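Local coordinates for long form salivary protein D7L1 (Aedes aegypti, PDB 3DXL) that binds and sequesters host mediators such as biogenic amines and leukotrienes, thereby modulating blood feeding by female mosquitoes, at residues Y153-F156 and C157-K160; T179-D183 and A184-E188; E188-D191 and C192-G196; P237-A240 and K241-S244. One frame throughout, in Å; residues are numbered along the deposited sequence.

Contact 1: residues Y153-F156 and C157-K160; sequences YFEF and CENK
With Y153 CG swung anti to its own backbone N (chi1 -152°) and C157 SG set beside its N (chi1 -65°), ring and sulfur converge one helical turn apart on the same flank of helix 153-161. Y153 CE2 comes within 3.6 Å of C157 SG. The sulfur stands 4.7 Å from the ring centroid and approaches the ring obliquely, a sulfur-aromatic contact. F156 adds a second aromatic wall: its CD2 lies 3.9 Å from C157 SG and also sits over one face of the Y153 ring, near the rim. The half-cystine thus meets two neighbouring rings before it crosses to C192 on helix 184-196, where the disulfide holds the two helices together.

Regular helical bonds set this spacing, among them C157 N to Y153 O at 3.1 Å and the nearly straight E158 N to F154 O at 2.9 Å. E158 leaves the helix on another flank, its extended chain running past the F154 carbonyl so that E158 CG lies 3.2 Å from F154 O, and its OE1 forms a salt bridge with R176. That bridge probably also offsets the like charge of E155. On the same turn F154 meets F264 edge-to-face and touches V193.

One short helix therefore serves both scaffold and site: a disulfide-linked helix of the odorant-binding-protein fold, carrying E158, a residue that binds noradrenaline in the C-terminal amine pocket.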
loop_
_atom_site.group_PDB
_atom_site.type_symbol
_atom_site.label_atom_id
_atom_site.label_comp_id
_atom_site.label_asym_id
_atom_site.label_seq_id
_atom_site.Cartn_x
_atom_site.Cartn_y
_atom_site.Cartn_z
ATOM N N TYR A 153 0.173 8.152 6.967
ATOM C CA TYR A 153 1.370 8.063 6.143
ATOM C C TYR A 153 1.960 9.454 5.891
ATOM O O TYR A 153 3.174 9.633 5.829
ATOM C CB TYR A 153 1.138 7.317 4.816
ATOM C CG TYR A 153 2.419 6.667 4.330
ATOM C CD1 TYR A 153 2.644 5.305 4.528
ATOM C CD2 TYR A 153 3.435 7.417 3.730
ATOM C CE1 TYR A 153 3.830 4.707 4.133
ATOM C CE2 TYR A 153 4.622 6.842 3.334
ATOM C CZ TYR A 153 4.820 5.479 3.540
ATOM O OH TYR A 153 6.005 4.891 3.157
ATOM N N PHE A 154 1.084 10.441 5.724
ATOM C CA PHE A 154 1.531 11.820 5.528
ATOM C C PHE A 154 2.361 12.291 6.726
ATOM O O PHE A 154 3.415 12.901 6.547
ATOM C CB PHE A 154 0.336 12.759 5.312
ATOM C CG PHE A 154 -0.344 12.623 3.963
ATOM C CD1 PHE A 154 -0.590 13.767 3.208
ATOM C CD2 PHE A 154 -0.787 11.399 3.469
ATOM C CE1 PHE A 154 -1.231 13.694 1.979
ATOM C CE2 PHE A 154 -1.443 11.330 2.221
ATOM C CZ PHE A 154 -1.666 12.481 1.482
ATOM N N GLU A 155 1.885 12.016 7.938
ATOM C CA GLU A 155 2.627 12.385 9.140
ATOM C C GLU A 155 3.967 11.683 9.236
ATOM O O GLU A 155 4.950 12.286 9.652
ATOM C CB GLU A 155 1.791 12.158 10.385
ATOM C CG GLU A 155 0.637 13.114 10.445
ATOM C CD GLU A 155 -0.169 13.005 11.708
ATOM O OE1 GLU A 155 0.225 12.253 12.631
ATOM O OE2 GLU A 155 -1.207 13.693 11.776
ATOM N N PHE A 156 4.016 10.404 8.858
ATOM C CA PHE A 156 5.288 9.686 8.808
ATOM C C PHE A 156 6.309 10.454 7.958
ATOM O O PHE A 156 7.441 10.671 8.393
ATOM C CB PHE A 156 5.081 8.254 8.283
ATOM C CG PHE A 156 6.335 7.630 7.710
ATOM C CD1 PHE A 156 7.395 7.253 8.536
ATOM C CD2 PHE A 156 6.467 7.460 6.338
ATOM C CE1 PHE A 156 8.559 6.726 7.986
ATOM C CE2 PHE A 156 7.627 6.914 5.790
ATOM C CZ PHE A 156 8.671 6.552 6.617
ATOM N N CYS A 157 5.906 10.862 6.756
ATOM C CA CYS A 157 6.805 11.583 5.863
ATOM C C CYS A 157 7.159 12.959 6.432
ATOM O O CYS A 157 8.337 13.355 6.453
ATOM C CB CYS A 157 6.184 11.729 4.478
ATOM S SG CYS A 157 5.939 10.155 3.617
ATOM N N GLU A 158 6.142 13.678 6.904
ATOM C CA GLU A 158 6.355 15.006 7.493
ATOM C C GLU A 158 7.389 14.937 8.610
ATOM O O GLU A 158 8.258 15.807 8.714
ATOM C CB GLU A 158 5.064 15.525 8.091
ATOM C CG GLU A 158 4.037 15.965 7.090
ATOM C CD GLU A 158 2.759 16.424 7.754
ATOM O OE1 GLU A 158 2.543 16.121 8.940
ATOM O OE2 GLU A 158 1.960 17.103 7.088
ATOM N N ASN A 159 7.288 13.911 9.459
ATOM C CA ASN A 159 8.181 13.815 10.607
ATOM C C ASN A 159 9.612 13.493 10.202
ATOM O O ASN A 159 10.553 13.898 10.885
ATOM C CB ASN A 159 7.652 12.801 11.613
ATOM C CG ASN A 159 6.363 13.241 12.273
ATOM O OD1 ASN A 159 5.953 14.406 12.169
ATOM N ND2 ASN A 159 5.719 12.322 12.975
ATOM N N LYS A 160 9.778 12.793 9.088
ATOM C CA LYS A 160 11.088 12.480 8.559
ATOM C C LYS A 160 11.769 13.713 7.967
ATOM O O LYS A 160 12.955 13.949 8.191
ATOM C CB LYS A 160 10.932 11.384 7.504
ATOM C CG LYS A 160 12.190 10.873 6.873
ATOM C CD LYS A 160 11.878 9.651 6.023
ATOM C CE LYS A 160 13.101 9.193 5.260
ATOM N NZ LYS A 160 12.738 8.101 4.323
#

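Contact 2: residues T179-D183 and A184-E188; sequences TVLDD and ALFKE
D183 meets F186 in an N-cap at the start of helix 184-196, where the loop that follows helix 172-175 turns into the C-terminal odorant-binding domain's next helix. D183 OD2 accepts from F186 N at 3.0 Å, with the donor lying above the carboxylate plane. The side chain reaches it because CG sits between the backbone N and the carbonyl carbon (chi1 63°), the crowded position, which folds the carboxylate back over the first turn. There the amide dipoles would probably favour its negative charge. The backbone carbonyl of the same residue starts the regular helical pattern, D183 O taking K187 N at 3.1 Å.

Beside the polar cap lies an apolar contact. L181 packs on F186, the two side chains crossing at about a right angle: L181 CB is 3.6 Å from F186 CG, while L181 CG rides over one face of the ring toward its rim. The ring also runs close to the loop backbone, with F186 CD2 3.2 Å from L181 O. That carbonyl also accepts from W245 NE1, and I175 of helix 172-175 touches both L181 and F186, which ties the loop to helices 172-175 and 243-253.

K187 stretches back along the loop in a fully extended chain, K187 CG passing 3.4 Å from D183 O. Its amine is gripped by E242 in a salt bridge and faces W245 in a cation-pi contact. A water completes the closure, accepting from K187 NZ at 2.9 Å and donating to D182 O at 2.9 Å.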
loop_
_atom_site.group_PDB
_atom_site.type_symbol
_atom_site.label_atom_id
_atom_site.label_comp_id
_atom_site.label_asym_id
_atom_site.label_seq_id
_atom_site.Cartn_x
_atom_site.Cartn_y
_atom_site.Cartn_z
ATOM N N THR A 179 0.663 24.286 -0.890
ATOM C CA THR A 179 1.722 25.068 -1.515
ATOM C C THR A 179 2.781 24.111 -2.052
ATOM O O THR A 179 3.288 23.250 -1.324
ATOM C CB THR A 179 2.331 26.077 -0.532
ATOM O OG1 THR A 179 1.354 27.083 -0.274
ATOM C CG2 THR A 179 3.568 26.742 -1.107
ATOM N N VAL A 180 3.099 24.254 -3.329
ATOM C CA VAL A 180 4.098 23.413 -3.978
ATOM C C VAL A 180 5.470 24.075 -3.894
ATOM O O VAL A 180 5.776 24.989 -4.659
ATOM C CB VAL A 180 3.733 23.134 -5.450
ATOM C CG1 VAL A 180 4.782 22.225 -6.084
ATOM C CG2 VAL A 180 2.336 22.497 -5.570
ATOM N N LEU A 181 6.279 23.636 -2.939
ATOM C CA LEU A 181 7.645 24.119 -2.802
ATOM C C LEU A 181 8.549 23.544 -3.899
ATOM O O LEU A 181 8.196 22.552 -4.552
ATOM C CB LEU A 181 8.185 23.819 -1.398
ATOM C CG LEU A 181 7.344 24.345 -0.227
ATOM C CD1 LEU A 181 7.920 23.872 1.092
ATOM C CD2 LEU A 181 7.261 25.877 -0.240
ATOM N N ASP A 182 9.697 24.189 -4.112
ATOM C CA ASP A 182 10.574 23.916 -5.258
ATOM C C ASP A 182 11.879 23.239 -4.893
ATOM O O ASP A 182 12.639 22.848 -5.773
ATOM C CB ASP A 182 10.931 25.229 -5.964
ATOM C CG ASP A 182 9.887 25.669 -6.940
ATOM O OD1 ASP A 182 8.965 24.885 -7.249
ATOM O OD2 ASP A 182 10.004 26.819 -7.409
ATOM N N ASP A 183 12.157 23.157 -3.602
ATOM C CA ASP A 183 13.456 22.705 -3.135
ATOM C C ASP A 183 13.589 21.179 -3.105
ATOM O O ASP A 183 12.595 20.448 -3.099
ATOM C CB ASP A 183 13.732 23.297 -1.754
ATOM C CG ASP A 183 12.735 22.814 -0.713
ATOM O OD1 ASP A 183 11.622 23.378 -0.621
ATOM O OD2 ASP A 183 13.063 21.859 0.013
ATOM N N ALA A 184 14.837 20.721 -3.066
ATOM C CA ALA A 184 15.151 19.291 -3.043
ATOM C C ALA A 184 14.483 18.547 -1.887
ATOM O O ALA A 184 13.995 17.423 -2.060
ATOM C CB ALA A 184 16.667 19.079 -3.007
ATOM N N LEU A 185 14.462 19.160 -0.708
ATOM C CA LEU A 185 13.830 18.545 0.459
ATOM C C LEU A 185 12.353 18.262 0.208
ATOM O O LEU A 185 11.875 17.156 0.486
ATOM C CB LEU A 185 13.996 19.418 1.707
ATOM C CG LEU A 185 13.389 18.896 3.014
ATOM C CD1 LEU A 185 14.014 17.574 3.427
ATOM C CD2 LEU A 185 13.538 19.912 4.134
ATOM N N PHE A 186 11.627 19.245 -0.317
ATOM C CA PHE A 186 10.216 19.051 -0.583
ATOM C C PHE A 186 9.967 17.999 -1.670
ATOM O O PHE A 186 8.999 17.240 -1.600
ATOM C CB PHE A 186 9.520 20.369 -0.925
ATOM C CG PHE A 186 8.046 20.214 -1.120
ATOM C CD1 PHE A 186 7.211 19.964 -0.032
ATOM C CD2 PHE A 186 7.499 20.270 -2.395
ATOM C CE1 PHE A 186 5.843 19.808 -0.209
ATOM C CE2 PHE A 186 6.127 20.111 -2.581
ATOM C CZ PHE A 186 5.303 19.882 -1.489
ATOM N N LYS A 187 10.842 17.943 -2.666
ATOM C CA LYS A 187 10.730 16.910 -3.688
ATOM C C LYS A 187 10.902 15.506 -3.111
ATOM O O LYS A 187 10.205 14.582 -3.514
ATOM C CB LYS A 187 11.703 17.173 -4.838
ATOM C CG LYS A 187 11.394 18.470 -5.589
ATOM C CD LYS A 187 12.271 18.647 -6.809
ATOM C CE LYS A 187 11.977 19.970 -7.504
ATOM N NZ LYS A 187 12.900 20.181 -8.649
ATOM N N GLU A 188 11.793 15.360 -2.140
ATOM C CA GLU A 188 11.998 14.067 -1.494
ATOM C C GLU A 188 10.824 13.715 -0.589
ATOM O O GLU A 188 10.363 12.577 -0.569
ATOM C CB GLU A 188 13.293 14.068 -0.689
ATOM C CG GLU A 188 13.815 12.671 -0.402
ATOM C CD GLU A 188 15.083 12.654 0.436
ATOM O OE1 GLU A 188 15.783 13.691 0.512
ATOM O OE2 GLU A 188 15.368 11.591 1.030
HETATM O O HOH W 1 12.747 23.101 -8.658
#

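Contact 3: residues E188-D191 and C192-G196; sequences EHTD and CVMKG
H189 and V193, one turn apart on helix 184-196, begin a set of i to i+4 pairs that dress this helix of the odorant-binding domain on several flanks. The apolar kind comes first. V193 CG2 stands over a face of the H189 imidazole, 4.1 Å from its centroid and 29° off the normal, a CH-pi contact. H189 belongs to the noradrenaline site; its ring also meets Y162 edge-to-face, and its NE2 is hydrogen-bonded to a glycerol probably left by crystallisation. T190 and M194 run side by side on the next flank, T190 CG2 lying 3.9 Å from M194 CG, before the methionine bends away toward Y199 and I200.

Backbone hydrogen bonds form the second kind. M194 N to T190 O, at 2.9 Å and 171°, is close to straight, and C192 N, V193 N and K195 N repeat the pattern. This regular course carries C192 SG toward helix 153-161 and its disulfide with C157.

The third kind is ionic. K195, extended beyond CG, reaches back toward D191 and crosses it obliquely to make a salt bridge. S244 holds D191 OD1 from helix 243-253, and N204 takes a further bond from K195 NZ. The ammonium meets D191 OD2 on its syn lone pair at 2.9 Å, with a weak bond to OD1, and a water joins the pair, 2.7 Å from both D191 OD2 and K195 NZ.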
loop_
_atom_site.group_PDB
_atom_site.type_symbol
_atom_site.label_atom_id
_atom_site.label_comp_id
_atom_site.label_asym_id
_atom_site.label_seq_id
_atom_site.Cartn_x
_atom_site.Cartn_y
_atom_site.Cartn_z
ATOM N N GLU A 188 11.793 15.360 -2.140
ATOM C CA GLU A 188 11.998 14.067 -1.494
ATOM C C GLU A 188 10.824 13.715 -0.589
ATOM O O GLU A 188 10.363 12.577 -0.569
ATOM C CB GLU A 188 13.293 14.068 -0.689
ATOM C CG GLU A 188 13.815 12.671 -0.402
ATOM C CD GLU A 188 15.083 12.654 0.436
ATOM O OE1 GLU A 188 15.783 13.691 0.512
ATOM O OE2 GLU A 188 15.368 11.591 1.030
ATOM N N HIS A 189 10.349 14.688 0.176
ATOM C CA HIS A 189 9.179 14.505 1.006
ATOM C C HIS A 189 7.966 14.076 0.167
ATOM O O HIS A 189 7.224 13.155 0.538
ATOM C CB HIS A 189 8.877 15.794 1.785
ATOM C CG HIS A 189 7.499 15.817 2.357
ATOM N ND1 HIS A 189 7.151 15.119 3.494
ATOM C CD2 HIS A 189 6.361 16.386 1.899
ATOM C CE1 HIS A 189 5.861 15.286 3.731
ATOM N NE2 HIS A 189 5.360 16.054 2.780
ATOM N N THR A 190 7.783 14.719 -0.982
ATOM C CA THR A 190 6.643 14.431 -1.833
ATOM C C THR A 190 6.789 13.044 -2.456
ATOM O O THR A 190 5.799 12.339 -2.620
ATOM C CB THR A 190 6.474 15.533 -2.890
ATOM O OG1 THR A 190 6.215 16.787 -2.229
ATOM C CG2 THR A 190 5.325 15.245 -3.808
ATOM N N ASP A 191 8.020 12.644 -2.768
ATOM C CA ASP A 191 8.285 11.263 -3.186
ATOM C C ASP A 191 7.858 10.263 -2.099
ATOM O O ASP A 191 7.222 9.242 -2.394
ATOM C CB ASP A 191 9.763 11.095 -3.563
ATOM C CG ASP A 191 10.041 9.772 -4.250
ATOM O OD1 ASP A 191 9.404 9.480 -5.285
ATOM O OD2 ASP A 191 10.890 9.030 -3.740
ATOM N N CYS A 192 8.194 10.561 -0.849
ATOM C CA CYS A 192 7.781 9.726 0.290
ATOM C C CYS A 192 6.266 9.565 0.329
ATOM O O CYS A 192 5.756 8.446 0.470
ATOM C CB CYS A 192 8.301 10.337 1.598
ATOM S SG CYS A 192 7.859 9.479 3.143
ATOM N N VAL A 193 5.539 10.669 0.172
ATOM C CA VAL A 193 4.079 10.630 0.267
ATOM C C VAL A 193 3.458 9.910 -0.936
ATOM O O VAL A 193 2.627 9.015 -0.765
ATOM C CB VAL A 193 3.479 12.044 0.414
ATOM C CG1 VAL A 193 1.965 11.991 0.377
ATOM C CG2 VAL A 193 3.956 12.692 1.706
ATOM N N MET A 194 3.863 10.301 -2.141
ATOM C CA MET A 194 3.287 9.728 -3.363
ATOM C C MET A 194 3.546 8.226 -3.490
ATOM O O MET A 194 2.694 7.487 -3.978
ATOM C CB MET A 194 3.802 10.466 -4.602
ATOM C CG MET A 194 3.390 11.928 -4.669
ATOM S SD MET A 194 1.662 12.210 -5.127
ATOM C CE MET A 194 1.734 11.986 -6.916
ATOM N N LYS A 195 4.720 7.779 -3.051
ATOM C CA LYS A 195 4.995 6.344 -3.039
ATOM C C LYS A 195 4.236 5.656 -1.909
ATOM O O LYS A 195 3.761 4.530 -2.064
ATOM C CB LYS A 195 6.497 6.074 -2.959
ATOM C CG LYS A 195 7.174 6.352 -4.278
ATOM C CD LYS A 195 8.668 6.179 -4.202
ATOM C CE LYS A 195 9.303 6.349 -5.565
ATOM N NZ LYS A 195 10.748 6.651 -5.447
ATOM N N GLY A 196 4.091 6.337 -0.777
ATOM C CA GLY A 196 3.395 5.766 0.369
ATOM C C GLY A 196 1.918 5.529 0.152
ATOM O O GLY A 196 1.327 4.646 0.768
HETATM O O HOH W 2 12.029 6.637 -3.057
#

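Contact 4: residues P237-A240 and K241-S244; sequences PSNA and KEKS
P237 closes over E242 and K243 on the inner side of a tight bend, whereas N239 and K241 turn toward solvent on its outer side. The packed half is modest but continuous: P237 CG lies 4.1 Å from E242 O, and the same atom lies 4.2 Å from K243 CG, with the proline ring and the lysine stem crossing obliquely. K243, modelled in two conformers, sends its stem past A240 O, and in the conformer described here its amine bonds to N204 O. Next to it, A240 O accepts K243 N at 3.2 Å, the donor standing well above the carbonyl plane, as expected of an i to i+3 turn.

The exposed half is held by polar bonds. N239 CG is anti to the backbone N (chi1 -176°), which swings OD1 round to K241 N at 3.1 Å, while N239 O takes E242 N at 3.1 Å. The backbone O and the side-chain OD1 of N239 thus accept from successive N-H groups, each donor standing above the plane of its carbonyl. K241 leads its ammonium end away, and E242 reaches across to K187.

Where an i to i+4 bond would follow, a water intervenes, accepting from S244 N at 2.9 Å and lying 3.0 Å from A240 O. The arrangement is an Asx turn superposed on the first of two overlapping type I turns, leading from the loop after helix 223-234 into helix 243-253.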
loop_
_atom_site.group_PDB
_atom_site.type_symbol
_atom_site.label_atom_id
_atom_site.label_comp_id
_atom_site.label_asym_id
_atom_site.label_seq_id
_atom_site.Cartn_x
_atom_site.Cartn_y
_atom_site.Cartn_z
ATOM N N PRO A 237 9.197 14.546 -16.346
ATOM C CA PRO A 237 10.641 14.794 -16.331
ATOM C C PRO A 237 11.442 13.502 -16.489
ATOM O O PRO A 237 10.929 12.413 -16.204
ATOM C CB PRO A 237 10.879 15.405 -14.948
ATOM C CG PRO A 237 9.781 14.862 -14.110
ATOM C CD PRO A 237 8.594 14.749 -15.016
ATOM N N SER A 238 12.682 13.634 -16.950
ATOM C CA SER A 238 13.537 12.478 -17.203
ATOM C C SER A 238 14.259 11.983 -15.950
ATOM O O SER A 238 14.571 10.799 -15.860
ATOM C CB SER A 238 14.533 12.779 -18.325
ATOM O OG SER A 238 15.322 13.914 -18.010
ATOM N N ASN A 239 14.520 12.877 -14.995
ATOM C CA ASN A 239 15.107 12.491 -13.702
ATOM C C ASN A 239 14.071 11.776 -12.844
ATOM O O ASN A 239 13.065 12.371 -12.433
ATOM C CB ASN A 239 15.655 13.712 -12.952
ATOM C CG ASN A 239 16.357 13.352 -11.633
ATOM O OD1 ASN A 239 16.267 12.224 -11.128
ATOM N ND2 ASN A 239 17.061 14.327 -11.069
ATOM N N ALA A 240 14.344 10.503 -12.560
ATOM C CA ALA A 240 13.427 9.632 -11.822
ATOM C C ALA A 240 12.990 10.188 -10.473
ATOM O O ALA A 240 11.826 10.048 -10.101
ATOM C CB ALA A 240 14.047 8.243 -11.646
ATOM N N LYS A 241 13.920 10.817 -9.758
ATOM C CA LYS A 241 13.679 11.295 -8.395
ATOM C C LYS A 241 12.716 12.476 -8.318
ATOM O O LYS A 241 12.268 12.847 -7.232
ATOM C CB LYS A 241 15.000 11.661 -7.711
ATOM C CG LYS A 241 15.828 10.472 -7.253
ATOM C CD LYS A 241 16.945 10.914 -6.314
ATOM C CE LYS A 241 17.823 9.745 -5.878
ATOM N NZ LYS A 241 17.093 8.745 -5.042
ATOM N N GLU A 242 12.399 13.065 -9.466
ATOM C CA GLU A 242 11.505 14.219 -9.506
ATOM C C GLU A 242 10.106 13.890 -9.991
ATOM O O GLU A 242 9.239 14.774 -10.034
ATOM C CB GLU A 242 12.109 15.310 -10.373
ATOM C CG GLU A 242 13.290 15.991 -9.717
ATOM C CD GLU A 242 13.732 17.233 -10.455
ATOM O OE1 GLU A 242 13.588 17.285 -11.697
ATOM O OE2 GLU A 242 14.243 18.154 -9.790
ATOM N N LYS A 243 9.877 12.624 -10.335
ATOM C CA LYS A 243 8.602 12.246 -10.923
ATOM C C LYS A 243 7.432 12.390 -9.947
ATOM O O LYS A 243 6.389 12.916 -10.341
ATOM C CB LYS A 243 8.676 10.863 -11.582
ATOM C CG LYS A 243 9.551 10.867 -12.844
ATOM C CD LYS A 243 9.832 9.476 -13.386
ATOM C CE LYS A 243 8.686 8.970 -14.222
ATOM N NZ LYS A 243 8.853 7.540 -14.577
ATOM N N SER A 244 7.606 11.963 -8.691
ATOM C CA SER A 244 6.550 12.126 -7.674
ATOM C C SER A 244 6.139 13.589 -7.542
ATOM O O SER A 244 4.956 13.932 -7.613
ATOM C CB SER A 244 7.006 11.615 -6.308
ATOM O OG SER A 244 7.048 10.199 -6.279
HETATM O O HOH W 3 9.768 10.229 -7.871
#

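Followed from the N-terminal end, the four contacts come in series; each is a local closure within one continuous stretch, and none nests within or crosses another. Contact 1 lies in helix 153-161. Contact 2 ends the loop after helix 172-175 and starts helix 184-196, and contact 3 continues that helix from the shared E188. Contact 4 closes the bend that opens helix 243-253. Ties between them join three helices of the C-terminal domain: the C157-C192 disulfide joins contacts 1 and 3, the K187-E242 salt bridge joins 2 and 4, and a probable D191-S244 hydrogen bond joins 3 and 4. Helix 184-196 is therefore the shared element, linked to both other helices.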